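PDB 3GFF: IroE-like serine hydrolase from Shewanella oneidensis, which probably hydrolyses ester bonds as a serine hydrolase of the alpha/beta-hydrolase fold, its natural substrate not being established. Local coordinates for residues A[155-169]-A[186-200]. Numbering follows the deposited sequence.
Sequences LRTDRPLFSAYLALD and RVVKGDFKQKQLFMA
Arg186 starts out with CG anti to its own N (chi1 -179°) and bends at chi2 (66°), which lays its guanidinium beside Asp158. The grip is side-on: NE and NH2 both donate to Asp158 OD1, NE at 3.1 Å on the syn lone pair, in a salt bridge with the carboxylate turned 65° from the guanidinium plane. NH1 gives a straight bond to Gly190 O (2.8 Å), just past the end of helix 178-189, while Phe192 CE1 sits over the centre of one guanidinium face. With an alanine at Arg186, the Asp158 carboxylate and Gly190 O would probably lose these donors, and one face of the Phe192 ring its cover. Asp158 itself, at positive phi, is the C-prime residue of the Schellman motif ending helix 146-156. In the last turn of that helix, Leu155 sets CG against Phe192 CE1 and slides CD1 past Lys195 CB at 3.8 Å. Lys195 then carries NZ to Phe162 O (2.9 Å); NZ also makes a weak bond to Arg159 O and donates to two waters, one of them bonded to Tyr165 OH as well. Beyond this loop, strands 164-168 and 195-200 run parallel, the two strands of a beta-alpha-beta unit connected through helix 178-189, with bonds such as Ala167 N to Phe198 O at 2.9 Å. Leu197 CD1 meets Tyr165 CB and Ala167 CB on one face of the sheet; on the other, Leu168 CD2 touches Ala200 CB (3.6 Å) and the edge of the Phe198 ring. Asp169 N bonds Ala200 O, while its OD2 pairs with His247 ND1, consistent with the acid of a Ser-His-Asp triad. Charge thus ties two helix ends together and draws loop carbonyls round Lys195, while apolar packing and backbone bonds hold the strand that carries Asp169.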
ATOM      1  N   LEU A 155       4.680 -17.212  18.956  1.00 24.45           N
ATOM      2  CA  LEU A 155       5.440 -16.527  19.995  1.00 24.84           C
ATOM      3  C   LEU A 155       5.175 -17.226  21.323  1.00 24.98           C
ATOM      4  O   LEU A 155       6.105 -17.686  21.973  1.00 26.07           O
ATOM      5  CB  LEU A 155       5.108 -15.014  20.044  1.00 25.21           C
ATOM      6  CG  LEU A 155       5.929 -14.030  20.923  1.00 25.84           C
ATOM      7  CD1 LEU A 155       7.347 -13.804  20.412  1.00 25.39           C
ATOM      8  CD2 LEU A 155       5.202 -12.634  21.039  1.00 25.84           C
ATOM      9  N   ARG A 156       3.906 -17.409  21.678  1.00 25.40           N
ATOM     10  CA  ARG A 156       3.566 -18.023  22.962  1.00 25.03           C
ATOM     11  C   ARG A 156       4.241 -19.374  23.225  1.00 25.80           C
ATOM     12  O   ARG A 156       4.649 -19.657  24.371  1.00 27.35           O
ATOM     13  CB  ARG A 156       2.040 -18.204  23.138  1.00 24.61           C
ATOM     14  CG  ARG A 156       1.652 -18.445  24.613  1.00 24.73           C
ATOM     15  CD  ARG A 156       0.185 -18.882  24.784  1.00 24.91           C
ATOM     16  NE  ARG A 156       0.014 -20.258  24.342  1.00 25.44           N
ATOM     17  CZ  ARG A 156       0.201 -21.341  25.097  1.00 25.74           C
ATOM     18  NH1 ARG A 156       0.526 -21.245  26.380  1.00 26.54           N
ATOM     19  NH2 ARG A 156       0.023 -22.546  24.567  1.00 25.71           N
ATOM     20  N   THR A 157       4.351 -20.201  22.186  1.00 24.94           N
ATOM     21  CA  THR A 157       4.919 -21.549  22.316  1.00 23.79           C
ATOM     22  C   THR A 157       6.390 -21.699  21.849  1.00 23.80           C
ATOM     23  O   THR A 157       6.856 -22.800  21.552  1.00 23.62           O
ATOM     24  CB  THR A 157       4.005 -22.544  21.586  1.00 23.96           C
ATOM     25  OG1 THR A 157       3.935 -22.205  20.195  1.00 22.75           O
ATOM     26  CG2 THR A 157       2.613 -22.461  22.172  1.00 23.84           C
ATOM     27  N   ASP A 158       7.095 -20.574  21.787  1.00 25.05           N
ATOM     28  CA  ASP A 158       8.524 -20.493  21.478  1.00 25.03           C
ATOM     29  C   ASP A 158       8.978 -21.205  20.202  1.00 25.02           C
ATOM     30  O   ASP A 158      10.063 -21.748  20.164  1.00 23.51           O
ATOM     31  CB  ASP A 158       9.300 -20.963  22.704  1.00 25.76           C
ATOM     32  CG  ASP A 158       8.888 -20.193  23.958  1.00 25.85           C
ATOM     33  OD1 ASP A 158       8.113 -19.241  23.801  1.00 26.52           O
ATOM     34  OD2 ASP A 158       9.322 -20.528  25.073  1.00 25.76           O
ATOM     35  N   ARG A 159       8.169 -21.136  19.144  1.00 24.12           N
ATOM     36  CA  ARG A 159       8.513 -21.839  17.904  1.00 24.42           C
ATOM     37  C   ARG A 159       9.815 -21.252  17.399  1.00 23.77           C
ATOM     38  O   ARG A 159       9.906 -20.036  17.237  1.00 23.24           O
ATOM     39  CB  ARG A 159       7.423 -21.708  16.823  1.00 24.04           C
ATOM     40  CG  ARG A 159       6.056 -22.184  17.263  1.00 24.59           C
ATOM     41  CD  ARG A 159       6.132 -23.539  17.981  1.00 24.11           C
ATOM     42  NE  ARG A 159       4.818 -24.164  18.083  1.00 24.28           N
ATOM     43  CZ  ARG A 159       4.321 -25.055  17.212  1.00 25.06           C
ATOM     44  NH1 ARG A 159       5.008 -25.444  16.149  1.00 24.31           N
ATOM     45  NH2 ARG A 159       3.122 -25.582  17.423  1.00 24.04           N
ATOM     46  N   PRO A 160      10.833 -22.110  17.189  1.00 23.73           N
ATOM     47  CA  PRO A 160      12.172 -21.651  16.780  1.00 23.05           C
ATOM     48  C   PRO A 160      12.373 -21.131  15.350  1.00 22.47           C
ATOM     49  O   PRO A 160      13.331 -20.415  15.112  1.00 22.31           O
ATOM     50  CB  PRO A 160      13.060 -22.874  17.094  1.00 23.69           C
ATOM     51  CG  PRO A 160      12.164 -24.028  17.014  1.00 23.40           C
ATOM     52  CD  PRO A 160      10.803 -23.569  17.437  1.00 24.01           C
ATOM     53  N   LEU A 161      11.471 -21.473  14.432  1.00 23.25           N
ATOM     54  CA  LEU A 161      11.556 -21.086  13.034  1.00 23.60           C
ATOM     55  C   LEU A 161      11.536 -19.563  12.784  1.00 24.82           C
ATOM     56  O   LEU A 161      12.297 -19.057  11.937  1.00 22.09           O
ATOM     57  CB  LEU A 161      10.363 -21.676  12.264  1.00 22.90           C
ATOM     58  CG  LEU A 161      10.230 -21.355  10.770  1.00 22.29           C
ATOM     59  CD1 LEU A 161      11.443 -21.929   9.983  1.00 23.10           C
ATOM     60  CD2 LEU A 161       8.918 -21.863  10.148  1.00 22.00           C
ATOM     61  N   PHE A 162      10.641 -18.860  13.490  1.00 23.63           N
ATOM     62  CA  PHE A 162      10.406 -17.443  13.228  1.00 24.84           C
ATOM     63  C   PHE A 162      11.122 -16.521  14.223  1.00 23.95           C
ATOM     64  O   PHE A 162      11.098 -16.785  15.400  1.00 23.63           O
ATOM     65  CB  PHE A 162       8.901 -17.097  13.299  1.00 25.36           C
ATOM     66  CG  PHE A 162       8.026 -17.867  12.361  1.00 25.69           C
ATOM     67  CD1 PHE A 162       8.030 -17.600  11.012  1.00 26.08           C
ATOM     68  CD2 PHE A 162       7.146 -18.833  12.838  1.00 27.12           C
ATOM     69  CE1 PHE A 162       7.185 -18.303  10.130  1.00 26.71           C
ATOM     70  CE2 PHE A 162       6.301 -19.543  11.957  1.00 26.20           C
ATOM     71  CZ  PHE A 162       6.332 -19.267  10.611  1.00 26.33           C
ATOM     72  N   SER A 163      11.736 -15.439  13.734  1.00 24.63           N
ATOM     73  CA  SER A 163      12.366 -14.427  14.620  1.00 24.53           C
ATOM     74  C   SER A 163      11.506 -13.172  14.771  1.00 22.95           C
ATOM     75  O   SER A 163      11.689 -12.391  15.716  1.00 23.79           O
ATOM     76  CB  SER A 163      13.755 -14.024  14.118  1.00 24.64           C
ATOM     77  OG  SER A 163      13.711 -13.665  12.746  1.00 26.13           O
ATOM     78  N   ALA A 164      10.576 -12.988  13.853  1.00 22.92           N
ATOM     79  CA  ALA A 164       9.757 -11.764  13.807  1.00 23.60           C
ATOM     80  C   ALA A 164       8.346 -12.082  13.442  1.00 24.72           C
ATOM     81  O   ALA A 164       8.082 -12.918  12.548  1.00 27.46           O
ATOM     82  CB  ALA A 164      10.328 -10.736  12.750  1.00 21.34           C
ATOM     83  N   TYR A 165       7.440 -11.345  14.064  1.00 25.53           N
ATOM     84  CA  TYR A 165       6.016 -11.500  13.832  1.00 24.61           C
ATOM     85  C   TYR A 165       5.330 -10.150  13.620  1.00 23.49           C
ATOM     86  O   TYR A 165       5.617  -9.152  14.299  1.00 24.12           O
ATOM     87  CB  TYR A 165       5.360 -12.173  15.045  1.00 24.44           C
ATOM     88  CG  TYR A 165       5.909 -13.543  15.412  1.00 24.07           C
ATOM     89  CD1 TYR A 165       5.411 -14.674  14.804  1.00 23.77           C
ATOM     90  CD2 TYR A 165       6.893 -13.703  16.373  1.00 22.42           C
ATOM     91  CE1 TYR A 165       5.893 -15.925  15.112  1.00 23.39           C
ATOM     92  CE2 TYR A 165       7.362 -14.982  16.719  1.00 22.73           C
ATOM     93  CZ  TYR A 165       6.846 -16.080  16.068  1.00 23.19           C
ATOM     94  OH  TYR A 165       7.241 -17.371  16.316  1.00 23.76           O
ATOM     95  N   LEU A 166       4.400 -10.167  12.682  1.00 23.02           N
ATOM     96  CA  LEU A 166       3.540  -9.063  12.373  1.00 22.90           C
ATOM     97  C   LEU A 166       2.154  -9.552  12.693  1.00 23.85           C
ATOM     98  O   LEU A 166       1.661 -10.469  12.019  1.00 26.44           O
ATOM     99  CB  LEU A 166       3.638  -8.602  10.908  1.00 22.27           C
ATOM    100  CG  LEU A 166       4.657  -7.476  10.689  1.00 22.84           C
ATOM    101  CD1 LEU A 166       6.071  -7.984  10.842  1.00 23.29           C
ATOM    102  CD2 LEU A 166       4.435  -6.778   9.331  1.00 21.95           C
ATOM    103  N   ALA A 167       1.545  -8.958  13.727  1.00 22.52           N
ATOM    104  CA  ALA A 167       0.177  -9.315  14.169  1.00 22.29           C
ATOM    105  C   ALA A 167      -0.735  -8.125  13.846  1.00 21.52           C
ATOM    106  O   ALA A 167      -0.683  -7.112  14.501  1.00 21.36           O
ATOM    107  CB  ALA A 167       0.164  -9.648  15.648  1.00 18.83           C
ATOM    108  N   LEU A 168      -1.519  -8.259  12.787  1.00 22.53           N
ATOM    109  CA  LEU A 168      -2.338  -7.172  12.244  1.00 22.88           C
ATOM    110  C   LEU A 168      -3.819  -7.312  12.656  1.00 23.37           C
ATOM    111  O   LEU A 168      -4.577  -8.107  12.120  1.00 24.89           O
ATOM    112  CB  LEU A 168      -2.174  -7.118  10.718  1.00 22.26           C
ATOM    113  CG  LEU A 168      -0.706  -7.157  10.206  1.00 22.22           C
ATOM    114  CD1 LEU A 168      -0.602  -7.179   8.646  1.00 20.82           C
ATOM    115  CD2 LEU A 168       0.091  -6.014  10.843  1.00 21.12           C
ATOM    116  N   ASP A 169      -4.176  -6.514  13.635  1.00 24.57           N
ATOM    117  CA  ASP A 169      -5.506  -6.456  14.242  1.00 24.64           C
ATOM    118  C   ASP A 169      -5.938  -7.822  14.699  1.00 23.08           C
ATOM    119  O   ASP A 169      -6.986  -8.315  14.342  1.00 24.54           O
ATOM    120  CB  ASP A 169      -6.515  -5.829  13.311  1.00 24.23           C
ATOM    121  CG  ASP A 169      -7.510  -4.974  14.053  1.00 25.04           C
ATOM    122  OD1 ASP A 169      -7.088  -4.320  15.031  1.00 25.03           O
ATOM    123  OD2 ASP A 169      -8.684  -4.939  13.651  1.00 23.97           O
ATOM    124  N   ARG A 186       2.473 -15.733  29.313  1.00 26.52           N
ATOM    125  CA  ARG A 186       3.724 -15.869  28.578  1.00 26.66           C
ATOM    126  C   ARG A 186       4.570 -14.595  28.640  1.00 26.32           C
ATOM    127  O   ARG A 186       5.784 -14.678  28.788  1.00 27.03           O
ATOM    128  CB  ARG A 186       3.456 -16.250  27.128  1.00 26.55           C
ATOM    129  CG  ARG A 186       4.723 -16.430  26.304  1.00 26.53           C
ATOM    130  CD  ARG A 186       5.538 -17.582  26.748  1.00 25.82           C
ATOM    131  NE  ARG A 186       6.865 -17.643  26.113  1.00 26.18           N
ATOM    132  CZ  ARG A 186       7.964 -17.065  26.597  1.00 25.76           C
ATOM    133  NH1 ARG A 186       7.883 -16.353  27.703  1.00 26.73           N
ATOM    134  NH2 ARG A 186       9.151 -17.198  25.984  1.00 24.35           N
ATOM    135  N   VAL A 187       3.916 -13.440  28.496  1.00 26.47           N
ATOM    136  CA  VAL A 187       4.537 -12.091  28.579  1.00 26.30           C
ATOM    137  C   VAL A 187       5.245 -11.877  29.941  1.00 26.34           C
ATOM    138  O   VAL A 187       6.445 -11.582  29.988  1.00 25.85           O
ATOM    139  CB  VAL A 187       3.449 -10.996  28.301  1.00 26.99           C
ATOM    140  CG1 VAL A 187       3.877  -9.605  28.752  1.00 27.22           C
ATOM    141  CG2 VAL A 187       3.070 -10.996  26.850  1.00 26.56           C
ATOM    142  N   VAL A 188       4.516 -12.072  31.036  1.00 25.52           N
ATOM    143  CA  VAL A 188       5.091 -11.996  32.401  1.00 26.00           C
ATOM    144  C   VAL A 188       6.318 -12.915  32.591  1.00 26.67           C
ATOM    145  O   VAL A 188       7.319 -12.525  33.208  1.00 25.92           O
ATOM    146  CB  VAL A 188       4.049 -12.369  33.480  1.00 26.06           C
ATOM    147  CG1 VAL A 188       4.723 -12.630  34.870  1.00 25.17           C
ATOM    148  CG2 VAL A 188       2.983 -11.286  33.580  1.00 25.39           C
ATOM    149  N   LYS A 189       6.214 -14.132  32.061  1.00 26.75           N
ATOM    150  CA  LYS A 189       7.297 -15.114  32.095  1.00 26.68           C
ATOM    151  C   LYS A 189       8.468 -14.600  31.234  1.00 26.08           C
ATOM    152  O   LYS A 189       9.600 -14.882  31.510  1.00 25.94           O
ATOM    153  CB  LYS A 189       6.762 -16.466  31.609  1.00 27.34           C
ATOM    154  CG  LYS A 189       7.786 -17.565  31.423  1.00 28.83           C
ATOM    155  CD  LYS A 189       7.063 -18.877  31.106  1.00 30.51           C
ATOM    156  CE  LYS A 189       7.993 -20.086  31.206  1.00 32.07           C
ATOM    157  NZ  LYS A 189       7.226 -21.302  31.690  1.00 32.74           N
ATOM    158  N   GLY A 190       8.164 -13.860  30.174  1.00 26.02           N
ATOM    159  CA  GLY A 190       9.174 -13.189  29.358  1.00 25.61           C
ATOM    160  C   GLY A 190      10.382 -13.983  28.923  1.00 25.13           C
ATOM    161  O   GLY A 190      10.253 -15.126  28.507  1.00 24.05           O
ATOM    162  N   ASP A 191      11.559 -13.363  29.035  1.00 25.15           N
ATOM    163  CA  ASP A 191      12.827 -13.948  28.579  1.00 23.90           C
ATOM    164  C   ASP A 191      12.706 -14.554  27.205  1.00 23.25           C
ATOM    165  O   ASP A 191      13.054 -15.704  26.980  1.00 22.10           O
ATOM    166  CB  ASP A 191      13.394 -14.959  29.599  1.00 25.42           C
ATOM    167  CG  ASP A 191      13.789 -14.310  30.886  1.00 25.82           C
ATOM    168  OD1 ASP A 191      14.071 -13.100  30.845  1.00 26.72           O
ATOM    169  OD2 ASP A 191      13.822 -14.994  31.941  1.00 28.19           O
ATOM    170  N   PHE A 192      12.225 -13.767  26.251  1.00 23.56           N
ATOM    171  CA  PHE A 192      12.133 -14.263  24.874  1.00 23.54           C
ATOM    172  C   PHE A 192      13.520 -14.415  24.266  1.00 24.10           C
ATOM    173  O   PHE A 192      14.454 -13.716  24.644  1.00 21.49           O
ATOM    174  CB  PHE A 192      11.278 -13.322  24.032  1.00 23.26           C
ATOM    175  CG  PHE A 192       9.854 -13.329  24.431  1.00 22.61           C
ATOM    176  CD1 PHE A 192       8.998 -14.287  23.923  1.00 23.00           C
ATOM    177  CD2 PHE A 192       9.373 -12.412  25.328  1.00 22.49           C
ATOM    178  CE1 PHE A 192       7.662 -14.306  24.273  1.00 23.15           C
ATOM    179  CE2 PHE A 192       8.042 -12.425  25.709  1.00 22.65           C
ATOM    180  CZ  PHE A 192       7.181 -13.376  25.166  1.00 23.47           C
ATOM    181  N   LYS A 193      13.652 -15.333  23.315  1.00 25.87           N
ATOM    182  CA  LYS A 193      14.950 -15.586  22.720  1.00 26.11           C
ATOM    183  C   LYS A 193      15.181 -14.729  21.465  1.00 25.77           C
ATOM    184  O   LYS A 193      15.182 -15.214  20.332  1.00 24.92           O
ATOM    185  CB  LYS A 193      15.147 -17.095  22.500  1.00 26.47           C
ATOM    186  CG  LYS A 193      15.282 -17.870  23.838  1.00 26.89           C
ATOM    187  CD  LYS A 193      15.882 -19.215  23.603  1.00 27.06           C
ATOM    188  CE  LYS A 193      16.194 -19.998  24.867  1.00 26.94           C
ATOM    189  NZ  LYS A 193      15.009 -20.460  25.545  1.00 26.28           N
ATOM    190  N   GLN A 194      15.392 -13.437  21.723  1.00 26.88           N
ATOM    191  CA  GLN A 194      15.628 -12.397  20.701  1.00 25.68           C
ATOM    192  C   GLN A 194      14.543 -12.425  19.642  1.00 25.32           C
ATOM    193  O   GLN A 194      14.770 -12.736  18.456  1.00 24.79           O
ATOM    194  CB  GLN A 194      17.023 -12.530  20.074  1.00 25.87           C
ATOM    195  CG  GLN A 194      18.178 -12.385  21.034  1.00 25.48           C
ATOM    196  CD  GLN A 194      18.066 -11.164  21.947  1.00 26.46           C
ATOM    197  OE1 GLN A 194      17.887 -11.313  23.160  1.00 27.26           O
ATOM    198  NE2 GLN A 194      18.170  -9.971  21.382  1.00 25.08           N
ATOM    199  N   LYS A 195      13.341 -12.119  20.110  1.00 24.47           N
ATOM    200  CA  LYS A 195      12.177 -12.100  19.270  1.00 23.98           C
ATOM    201  C   LYS A 195      11.759 -10.670  18.999  1.00 21.98           C
ATOM    202  O   LYS A 195      12.243  -9.731  19.644  1.00 22.28           O
ATOM    203  CB  LYS A 195      11.055 -12.888  19.938  1.00 23.65           C
ATOM    204  CG  LYS A 195      11.437 -14.334  20.284  1.00 23.42           C
ATOM    205  CD  LYS A 195      11.607 -15.174  19.033  1.00 22.62           C
ATOM    206  CE  LYS A 195      11.971 -16.590  19.342  1.00 22.85           C
ATOM    207  NZ  LYS A 195      11.964 -17.421  18.119  1.00 20.73           N
ATOM    208  N   GLN A 196      10.919 -10.532  17.981  1.00 22.70           N
ATOM    209  CA  GLN A 196      10.319  -9.262  17.544  1.00 22.64           C
ATOM    210  C   GLN A 196       8.834  -9.434  17.254  1.00 22.39           C
ATOM    211  O   GLN A 196       8.427 -10.411  16.663  1.00 22.74           O
ATOM    212  CB  GLN A 196      11.050  -8.676  16.328  1.00 22.75           C
ATOM    213  CG  GLN A 196      12.419  -8.014  16.720  1.00 23.03           C
ATOM    214  CD  GLN A 196      13.233  -7.556  15.508  1.00 22.80           C
ATOM    215  OE1 GLN A 196      13.992  -8.323  14.946  1.00 26.17           O
ATOM    216  NE2 GLN A 196      13.125  -6.296  15.156  1.00 20.61           N
ATOM    217  N   LEU A 197       8.046  -8.471  17.719  1.00 22.50           N
ATOM    218  CA  LEU A 197       6.609  -8.436  17.538  1.00 22.67           C
ATOM    219  C   LEU A 197       6.200  -7.004  17.175  1.00 21.82           C
ATOM    220  O   LEU A 197       6.634  -6.038  17.813  1.00 21.63           O
ATOM    221  CB  LEU A 197       5.863  -8.848  18.819  1.00 23.43           C
ATOM    222  CG  LEU A 197       4.331  -8.651  18.759  1.00 24.33           C
ATOM    223  CD1 LEU A 197       3.643  -9.613  17.765  1.00 23.51           C
ATOM    224  CD2 LEU A 197       3.740  -8.797  20.139  1.00 23.99           C
ATOM    225  N   PHE A 198       5.401  -6.882  16.128  1.00 21.16           N
ATOM    226  CA  PHE A 198       4.788  -5.602  15.736  1.00 20.62           C
ATOM    227  C   PHE A 198       3.311  -5.842  15.766  1.00 20.81           C
ATOM    228  O   PHE A 198       2.832  -6.832  15.187  1.00 24.87           O
ATOM    229  CB  PHE A 198       5.228  -5.161  14.329  1.00 20.35           C
ATOM    230  CG  PHE A 198       4.436  -3.985  13.772  1.00 20.79           C
ATOM    231  CD1 PHE A 198       4.811  -2.682  14.049  1.00 20.46           C
ATOM    232  CD2 PHE A 198       3.338  -4.207  12.953  1.00 20.70           C
ATOM    233  CE1 PHE A 198       4.107  -1.606  13.542  1.00 20.43           C
ATOM    234  CE2 PHE A 198       2.630  -3.150  12.435  1.00 22.24           C
ATOM    235  CZ  PHE A 198       3.011  -1.835  12.742  1.00 21.81           C
HETATM  236  N   MSE A 199       2.565  -4.981  16.449  1.00 22.90           N
HETATM  237  CA  MSE A 199       1.096  -5.045  16.425  1.00 22.13           C
HETATM  238  C   MSE A 199       0.488  -3.838  15.706  1.00 22.80           C
HETATM  239  O   MSE A 199       0.837  -2.680  16.001  1.00 22.57           O
HETATM  240  CB  MSE A 199       0.510  -5.091  17.849  1.00 22.68           C
HETATM  241  CG  MSE A 199       0.776  -6.365  18.590  1.00 22.28           C
HETATM  242 SE   MSE A 199       0.179  -6.289  20.417  0.75 23.95          SE
HETATM  243  CE  MSE A 199      -1.736  -5.942  20.108  1.00 20.77           C
ATOM    244  N   ALA A 200      -0.432  -4.098  14.775  1.00 21.57           N
ATOM    245  CA  ALA A 200      -1.206  -3.026  14.129  1.00 21.10           C
ATOM    246  C   ALA A 200      -2.533  -3.117  14.847  1.00 20.37           C
ATOM    247  O   ALA A 200      -3.032  -4.229  15.060  1.00 22.10           O
ATOM    248  CB  ALA A 200      -1.409  -3.265  12.608  1.00 19.05           C
TER
HETATM  249  O   HOH W   1      12.398 -19.952  19.771  1.00 19.34           O
HETATM  250  O   HOH W   2       8.908 -17.716  18.279  1.00 18.97           O
HETATM  251  O   HOH W   3      14.106 -10.970  16.265  1.00 18.19           O